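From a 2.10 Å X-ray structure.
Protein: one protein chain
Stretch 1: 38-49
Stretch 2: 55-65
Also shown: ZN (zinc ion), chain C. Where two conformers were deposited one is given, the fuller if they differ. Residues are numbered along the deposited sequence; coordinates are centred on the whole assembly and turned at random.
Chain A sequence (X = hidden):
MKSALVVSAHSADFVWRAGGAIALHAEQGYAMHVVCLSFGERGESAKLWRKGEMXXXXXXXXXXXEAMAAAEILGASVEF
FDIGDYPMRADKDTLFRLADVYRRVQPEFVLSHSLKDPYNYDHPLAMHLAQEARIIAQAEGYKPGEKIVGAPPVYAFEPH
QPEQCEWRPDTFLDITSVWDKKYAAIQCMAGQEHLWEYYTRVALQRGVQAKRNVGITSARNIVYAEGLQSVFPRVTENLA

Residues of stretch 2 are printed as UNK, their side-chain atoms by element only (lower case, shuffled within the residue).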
ATOM      1  N   SER A  38      25.762  11.342  14.248  1.00 32.77           N
ATOM      2  CA  SER A  38      25.730  12.500  15.138  1.00 33.53           C
ATOM      3  C   SER A  38      25.598  11.998  16.566  1.00 35.76           C
ATOM      4  O   SER A  38      25.541  10.794  16.788  1.00 37.84           O
ATOM      5  CB  SER A  38      24.574  13.443  14.784  1.00 32.73           C
ATOM      6  OG  SER A  38      23.342  12.931  15.270  1.00 34.55           O
ATOM      7  N   PHE A  39      25.538  12.904  17.534  1.00 32.50           N
ATOM      8  CA  PHE A  39      25.420  12.490  18.928  1.00 33.54           C
ATOM      9  C   PHE A  39      24.004  12.648  19.478  1.00 38.82           C
ATOM     10  O   PHE A  39      23.758  12.336  20.646  1.00 36.55           O
ATOM     11  CB  PHE A  39      26.389  13.292  19.808  1.00 36.21           C
ATOM     12  CG  PHE A  39      27.845  13.060  19.486  1.00 35.52           C
ATOM     13  CD1 PHE A  39      28.530  11.983  20.034  1.00 36.43           C
ATOM     14  CD2 PHE A  39      28.529  13.931  18.655  1.00 35.66           C
ATOM     15  CE1 PHE A  39      29.867  11.773  19.749  1.00 37.18           C
ATOM     16  CE2 PHE A  39      29.871  13.731  18.361  1.00 37.48           C
ATOM     17  CZ  PHE A  39      30.544  12.655  18.910  1.00 36.29           C
ATOM     18  N   GLY A  40      23.080  13.143  18.652  1.00 35.35           N
ATOM     19  CA  GLY A  40      21.742  13.478  19.133  1.00 33.08           C
ATOM     20  C   GLY A  40      21.823  14.622  20.131  1.00 35.16           C
ATOM     21  O   GLY A  40      20.995  14.747  21.041  1.00 35.29           O
ATOM     22  N   GLU A  41      22.830  15.471  19.943  1.00 35.09           N
ATOM     23  CA  GLU A  41      23.153  16.520  20.905  1.00 37.67           C
ATOM     24  C   GLU A  41      22.033  17.565  21.058  1.00 34.09           C
ATOM     25  O   GLU A  41      21.819  18.096  22.143  1.00 37.29           O
ATOM     26  CB  GLU A  41      24.482  17.201  20.522  1.00 33.00           C
ATOM     27  CG  GLU A  41      24.537  17.860  19.128  1.00 33.93           C
ATOM     28  CD  GLU A  41      24.995  16.910  18.014  1.00 37.00           C
ATOM     29  OE1 GLU A  41      24.906  15.672  18.190  1.00 38.58           O
ATOM     30  OE2 GLU A  41      25.442  17.401  16.953  1.00 38.69           O
ATOM     31  N   ARG A  42      21.295  17.845  19.993  1.00 32.62           N
ATOM     32  CA  ARG A  42      20.244  18.863  20.071  1.00 31.87           C
ATOM     33  C   ARG A  42      18.844  18.298  20.348  1.00 41.03           C
ATOM     34  O   ARG A  42      18.056  18.915  21.070  1.00 35.75           O
ATOM     35  CB  ARG A  42      20.225  19.688  18.784  1.00 33.00           C
ATOM     36  CG  ARG A  42      21.489  20.528  18.606  1.00 37.60           C
ATOM     37  CD  ARG A  42      21.904  20.645  17.144  1.00 35.49           C
ATOM     38  NE  ARG A  42      20.881  21.290  16.324  1.00 36.16           N
ATOM     39  CZ  ARG A  42      20.764  22.607  16.176  1.00 41.53           C
ATOM     40  NH1 ARG A  42      21.599  23.422  16.809  1.00 35.13           N
ATOM     41  NH2 ARG A  42      19.812  23.109  15.398  1.00 32.78           N
ATOM     42  N   GLY A  43      18.527  17.129  19.794  1.00 36.74           N
ATOM     43  CA  GLY A  43      17.173  16.608  19.905  1.00 35.11           C
ATOM     44  C   GLY A  43      16.963  15.353  20.739  1.00 36.74           C
ATOM     45  O   GLY A  43      15.829  14.936  20.944  1.00 36.34           O
ATOM     46  N   GLU A  44      18.044  14.733  21.203  0.62 34.64           N
ATOM     47  CA  GLU A  44      17.930  13.522  22.017  0.62 36.16           C
ATOM     48  C   GLU A  44      18.727  13.671  23.319  0.62 39.82           C
ATOM     49  O   GLU A  44      19.285  12.700  23.834  0.62 39.18           O
ATOM     50  CB  GLU A  44      18.406  12.283  21.231  0.62 36.47           C
ATOM     51  CG  GLU A  44      17.616  11.992  19.933  0.62 36.57           C
ATOM     52  CD  GLU A  44      17.949  10.624  19.302  0.62 40.58           C
ATOM     53  OE1 GLU A  44      18.949   9.995  19.707  0.62 46.95           O
ATOM     54  OE2 GLU A  44      17.203  10.166  18.404  0.62 34.26           O
ATOM     55  N   SER A  45      18.772  14.890  23.853  1.00 37.05           N
ATOM     56  CA  SER A  45      19.564  15.164  25.054  1.00 38.95           C
ATOM     57  C   SER A  45      18.882  16.129  26.024  1.00 40.40           C
ATOM     58  O   SER A  45      19.536  16.987  26.614  1.00 37.34           O
ATOM     59  CB  SER A  45      20.927  15.729  24.644  1.00 33.90           C
ATOM     60  OG  SER A  45      21.651  14.796  23.858  1.00 36.33           O
ATOM     61  N   ALA A  46      17.571  15.978  26.192  1.00 36.62           N
ATOM     62  CA  ALA A  46      16.773  16.914  26.983  1.00 39.23           C
ATOM     63  C   ALA A  46      17.260  17.055  28.431  1.00 40.31           C
ATOM     64  O   ALA A  46      17.341  18.166  28.952  1.00 39.30           O
ATOM     65  CB  ALA A  46      15.305  16.490  26.963  1.00 35.74           C
ATOM     66  N   LYS A  47      17.575  15.934  29.075  1.00 41.61           N
ATOM     67  CA  LYS A  47      18.046  15.959  30.456  1.00 47.04           C
ATOM     68  C   LYS A  47      19.250  16.877  30.614  1.00 50.11           C
ATOM     69  O   LYS A  47      19.308  17.682  31.542  1.00 50.12           O
ATOM     70  CB  LYS A  47      18.404  14.557  30.934  1.00 46.96           C
ATOM     71  CG  LYS A  47      17.209  13.690  31.287  1.00 62.60           C
ATOM     72  CD  LYS A  47      16.565  14.122  32.593  1.00 72.61           C
ATOM     73  CE  LYS A  47      15.827  12.959  33.258  1.00 72.99           C
ATOM     74  NZ  LYS A  47      14.703  12.453  32.426  1.00 70.77           N
ATOM     75  N   LEU A  48      20.201  16.770  29.693  1.00 44.67           N
ATOM     76  CA  LEU A  48      21.388  17.612  29.761  1.00 43.41           C
ATOM     77  C   LEU A  48      21.048  19.085  29.552  1.00 47.41           C
ATOM     78  O   LEU A  48      21.554  19.944  30.270  1.00 50.81           O
ATOM     79  CB  LEU A  48      22.439  17.152  28.744  1.00 38.29           C
ATOM     80  CG  LEU A  48      23.074  15.813  29.119  1.00 45.64           C
ATOM     81  CD1 LEU A  48      24.134  15.399  28.119  1.00 36.90           C
ATOM     82  CD2 LEU A  48      23.661  15.904  30.521  1.00 48.10           C
ATOM     83  N   TRP A  49      20.187  19.387  28.586  1.00 42.63           N
ATOM     84  CA  TRP A  49      19.850  20.785  28.315  1.00 41.10           C
ATOM     85  C   TRP A  49      19.116  21.436  29.486  1.00 41.35           C
ATOM     86  O   TRP A  49      19.116  22.657  29.619  1.00 44.03           O
ATOM     87  CB  TRP A  49      19.023  20.905  27.029  1.00 37.36           C
ATOM     88  CG  TRP A  49      19.872  20.697  25.817  1.00 40.11           C
ATOM     89  CD1 TRP A  49      19.852  19.626  24.966  1.00 37.39           C
ATOM     90  CD2 TRP A  49      20.911  21.565  25.347  1.00 38.28           C
ATOM     91  NE1 TRP A  49      20.803  19.791  23.983  1.00 39.02           N
ATOM     92  CE2 TRP A  49      21.467  20.973  24.196  1.00 39.34           C
ATOM     93  CE3 TRP A  49      21.421  22.796  25.788  1.00 42.34           C
ATOM     94  CZ2 TRP A  49      22.506  21.566  23.476  1.00 40.35           C
ATOM     95  CZ3 TRP A  49      22.453  23.385  25.072  1.00 42.37           C
ATOM     96  CH2 TRP A  49      22.983  22.771  23.928  1.00 40.42           C
ATOM     97  N   UNK A  55      26.186  23.239  26.862  1.00 42.12           N
ATOM     98  CA  UNK A  55      26.597  23.577  25.504  1.00 41.22           C
ATOM     99  C   UNK A  55      26.570  22.327  24.631  1.00 41.67           C
ATOM    100  O   UNK A  55      26.611  21.202  25.151  1.00 40.49           O
ATOM    101  c   UNK A  55      28.007  24.179  25.471  1.00 46.48           C
ATOM    102  o   UNK A  55      28.956  23.166  25.829  1.00 44.89           O
ATOM    103  c   UNK A  55      28.105  25.344  26.452  1.00 45.87           C
ATOM    104  N   UNK A  56      26.514  22.516  23.315  1.00 38.05           N
ATOM    105  CA  UNK A  56      26.521  21.375  22.411  1.00 44.39           C
ATOM    106  C   UNK A  56      27.805  20.568  22.594  1.00 43.95           C
ATOM    107  O   UNK A  56      27.776  19.334  22.573  1.00 41.49           O
ATOM    108  c   UNK A  56      26.349  21.826  20.958  1.00 38.50           C
ATOM    109  o   UNK A  56      23.673  23.255  18.857  1.00 39.49           O
ATOM    110  o   UNK A  56      25.356  21.924  18.353  1.00 43.96           O
ATOM    111  c   UNK A  56      24.636  22.519  19.189  1.00 47.95           C
ATOM    112  c   UNK A  56      24.931  22.341  20.675  1.00 41.17           C
ATOM    113  N   UNK A  57      28.920  21.259  22.814  1.00 45.65           N
ATOM    114  CA  UNK A  57      30.200  20.579  23.008  1.00 42.76           C
ATOM    115  C   UNK A  57      30.144  19.705  24.249  1.00 40.00           C
ATOM    116  O   UNK A  57      30.612  18.563  24.237  1.00 41.18           O
ATOM    117  c   UNK A  57      31.347  21.585  23.109  1.00 45.73           C
ATOM    118  N   UNK A  58      29.553  20.229  25.318  1.00 37.13           N
ATOM    119  CA  UNK A  58      29.425  19.450  26.541  1.00 39.26           C
ATOM    120  C   UNK A  58      28.492  18.260  26.335  1.00 44.12           C
ATOM    121  O   UNK A  58      28.755  17.160  26.833  1.00 41.34           O
ATOM    122  c   UNK A  58      29.853  23.273  29.902  1.00 62.07           C
ATOM    123  n   UNK A  58      29.223  23.713  31.181  1.00 67.83           N
ATOM    124  c   UNK A  58      29.910  21.347  28.238  1.00 48.77           C
ATOM    125  c   UNK A  58      29.398  21.863  29.584  1.00 53.21           C
ATOM    126  c   UNK A  58      28.914  20.308  27.695  1.00 45.34           C
ATOM    127  N   UNK A  59      27.400  18.473  25.604  1.00 40.62           N
ATOM    128  CA  UNK A  59      26.463  17.380  25.350  1.00 38.02           C
ATOM    129  C   UNK A  59      27.147  16.283  24.540  1.00 35.64           C
ATOM    130  O   UNK A  59      27.076  15.101  24.898  1.00 37.66           O
ATOM    131  c   UNK A  59      25.200  17.861  24.619  1.00 39.56           C
ATOM    132  c   UNK A  59      24.287  16.672  24.304  1.00 31.25           C
ATOM    133  c   UNK A  59      24.466  18.868  25.480  1.00 36.47           C
ATOM    134  N   UNK A  60      27.842  16.679  23.478  1.00 33.17           N
ATOM    135  CA  UNK A  60      28.551  15.714  22.639  1.00 36.80           C
ATOM    136  C   UNK A  60      29.543  14.877  23.449  1.00 44.39           C
ATOM    137  O   UNK A  60      29.661  13.662  23.234  1.00 41.51           O
ATOM    138  c   UNK A  60      28.373  17.079  20.447  1.00 36.69           C
ATOM    139  c   UNK A  60      29.282  16.422  21.491  1.00 37.63           C
ATOM    140  c   UNK A  60      28.402  18.517  18.371  1.00 39.24           C
ATOM    141  c   UNK A  60      29.223  17.668  19.316  1.00 34.38           C
ATOM    142  n   UNK A  60      29.239  18.976  17.229  1.00 38.80           N
ATOM    143  N   UNK A  61      30.255  15.519  24.375  1.00 42.82           N
ATOM    144  CA  UNK A  61      31.218  14.798  25.209  1.00 44.36           C
ATOM    145  C   UNK A  61      30.517  13.735  26.035  1.00 40.02           C
ATOM    146  O   UNK A  61      30.974  12.594  26.109  1.00 41.81           O
ATOM    147  c   UNK A  61      31.988  15.748  26.141  1.00 46.76           C
ATOM    148  o   UNK A  61      33.401  16.226  24.272  1.00 57.88           O
ATOM    149  o   UNK A  61      33.415  17.639  25.961  1.00 62.71           O
ATOM    150  c   UNK A  61      33.006  16.598  25.403  1.00 52.53           C
ATOM    151  N   UNK A  62      29.409  14.113  26.668  1.00 36.91           N
ATOM    152  CA  UNK A  62      28.660  13.163  27.482  1.00 37.31           C
ATOM    153  C   UNK A  62      28.129  12.007  26.613  1.00 42.48           C
ATOM    154  O   UNK A  62      28.269  10.832  26.968  1.00 45.05           O
ATOM    155  c   UNK A  62      27.522  13.873  28.209  1.00 34.37           C
ATOM    156  N   UNK A  63      27.544  12.341  25.466  1.00 40.03           N
ATOM    157  CA  UNK A  63      27.015  11.320  24.557  1.00 38.72           C
ATOM    158  C   UNK A  63      28.117  10.389  24.036  1.00 37.58           C
ATOM    159  O   UNK A  63      27.922   9.174  23.950  1.00 36.16           O
ATOM    160  c   UNK A  63      23.862  11.838  23.979  1.00 42.07           C
ATOM    161  c   UNK A  63      26.300  11.979  23.375  1.00 35.99           C
ATOM    162  n   UNK A  63      22.288  13.125  25.949  1.00 44.91           N
ATOM    163  c   UNK A  63      22.978  12.038  26.278  1.00 48.11           C
ATOM    164  n   UNK A  63      23.732  11.416  25.372  1.00 44.39           N
ATOM    165  n   UNK A  63      22.918  11.573  27.518  1.00 45.33           N
ATOM    166  c   UNK A  63      25.045  12.757  23.740  1.00 41.44           C
ATOM    167  N   UNK A  64      29.268  10.964  23.681  1.00 35.52           N
ATOM    168  CA  UNK A  64      30.399  10.186  23.174  1.00 35.53           C
ATOM    169  C   UNK A  64      30.860   9.156  24.207  1.00 40.47           C
ATOM    170  O   UNK A  64      31.115   7.993  23.876  1.00 37.91           O
ATOM    171  c   UNK A  64      33.521  13.772  21.372  1.00 63.98           C
ATOM    172  n   UNK A  64      33.626  14.089  22.657  1.00 65.08           N
ATOM    173  n   UNK A  64      33.266  14.734  20.488  1.00 56.28           N
ATOM    174  c   UNK A  64      33.957  11.365  21.855  1.00 37.86           C
ATOM    175  c   UNK A  64      31.569  11.109  22.788  1.00 35.94           C
ATOM    176  c   UNK A  64      32.745  10.411  22.077  1.00 36.86           C
ATOM    177  n   UNK A  64      33.672  12.502  20.971  1.00 54.99           N
ATOM    178  N   UNK A  65      30.956   9.575  25.462  0.52 39.23           N
ATOM    179  CA  UNK A  65      31.450   8.681  26.502  0.52 43.22           C
ATOM    180  C   UNK A  65      30.464   7.542  26.750  0.52 39.55           C
ATOM    181  O   UNK A  65      30.864   6.398  26.959  0.52 38.63           O
ATOM    182  c   UNK A  65      31.715   9.451  27.797  0.52 42.91           C
ATOM    183  c   UNK A  65      32.890   8.909  28.604  0.52 54.65           C
ATOM    184  o   UNK A  65      34.353   9.916  26.999  0.52 56.26           O
ATOM    185  o   UNK A  65      35.132   8.221  28.153  0.52 55.07           O
ATOM    186  c   UNK A  65      34.219   9.024  27.865  0.52 53.83           C
TER
HETATM  187 ZN    ZN C 301      17.766   8.895  17.023  1.00 35.03          ZN
HETATM  188  O   HOH W   1      25.356  19.992  16.434  1.00 43.02           O
HETATM  189  O   HOH W   2      16.247   8.378  18.930  1.00 47.84           O

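Position 55 has three side-chain atoms: a carbon at CB carrying one oxygen and one carbon. This beta-branched hydroxyl is Thr-55. Its OG1 accepts from the backbone N of position 58 at 3.0 Å, capping the helix that begins at the next residue, while its backbone C lies 3.7 Å from Trp-49 CH2.

Position 56 shows three carbons, the third carrying two oxygens, one of them 2.9 Å from Arg-42 NH1: Glu-56. The bond from Arg-42 NH1 to Glu-56 OE2 (151° at the hydrogen) is a salt bridge at the guanidinium edge. Water 1 donates to Glu-56 OE1 (2.7 Å) and to Glu-41 OE2 (2.6 Å), so one water links the two carboxylates.

Position 57 has a single carbon, directed away from stretch 1: Ala-57. At 58, four carbons in a row end in nitrogen: Lys-58, whose CA-to-CB bond points sideways and whose side chain makes no contact with stretch 1.

Position 59 has a carbon bearing two carbons, with no polar atom, and one terminal carbon lies 3.3 Å from Ser-45 OG: Val-59. Its CG2 sits 4.2 Å from the centroid of the Trp-49 six-membered ring, 28° off the normal, a CH-pi contact over the face. Its CG1, the carbon near Ser-45, lies 4.0 Å from Leu-48 CD1.

Position 60 repeats the four-carbon chain ending in nitrogen, with a chain carbon 3.6 Å from Phe-39 CD2: Lys-60. Its CB stands 4.2 Å from the Phe-39 ring centroid, 26° off the normal. Lys-60 NZ is 4.1 Å from Glu-41 OE2, complementary in charge but beyond a salt bridge.

Position 61 has two carbons, the second carrying two oxygens: Asp-61, without contact to stretch 1. Position 62 has one carbon, 3.7 Å from Leu-48 CD1: Ala-62.

Position 63 has three carbons, a nitrogen, then a carbon carrying two more nitrogens, one of them 2.8 Å from Ser-45 OG: Arg-63. That nitrogen, NH1, donates to Ser-45 OG (144°), and Leu-48 CD1 covers one guanidinium face, 3.6 Å from Arg-63 NH1. Position 64 has the same composition, its CB 3.5 Å from Phe-39 CE1: Arg-64. Its NH1 bridges back to Asp-61 OD1 at 2.7 Å.

Position 65 has three carbons, the third with two oxygens: Glu-65, out of reach.

The contact buries 727 Å², both sides summed. Val-59 packs among Glu-41, Ser-45, Leu-48 and Trp-49, while Phe-39 lies against Lys-60, Arg-63 and Arg-64. Polar bonds hold the loop in place: Ser-45 OG accepts from Arg-63 and donates to Gly-40 O (2.9 Å), and Trp-49 NE1 donates to Glu-41 O (2.7 Å). The same loop also reaches the zinc ion, ZN, which Glu-44 OE2 binds at 2.0 Å.

Stretch 2 55-65: TEAKVKDARRE
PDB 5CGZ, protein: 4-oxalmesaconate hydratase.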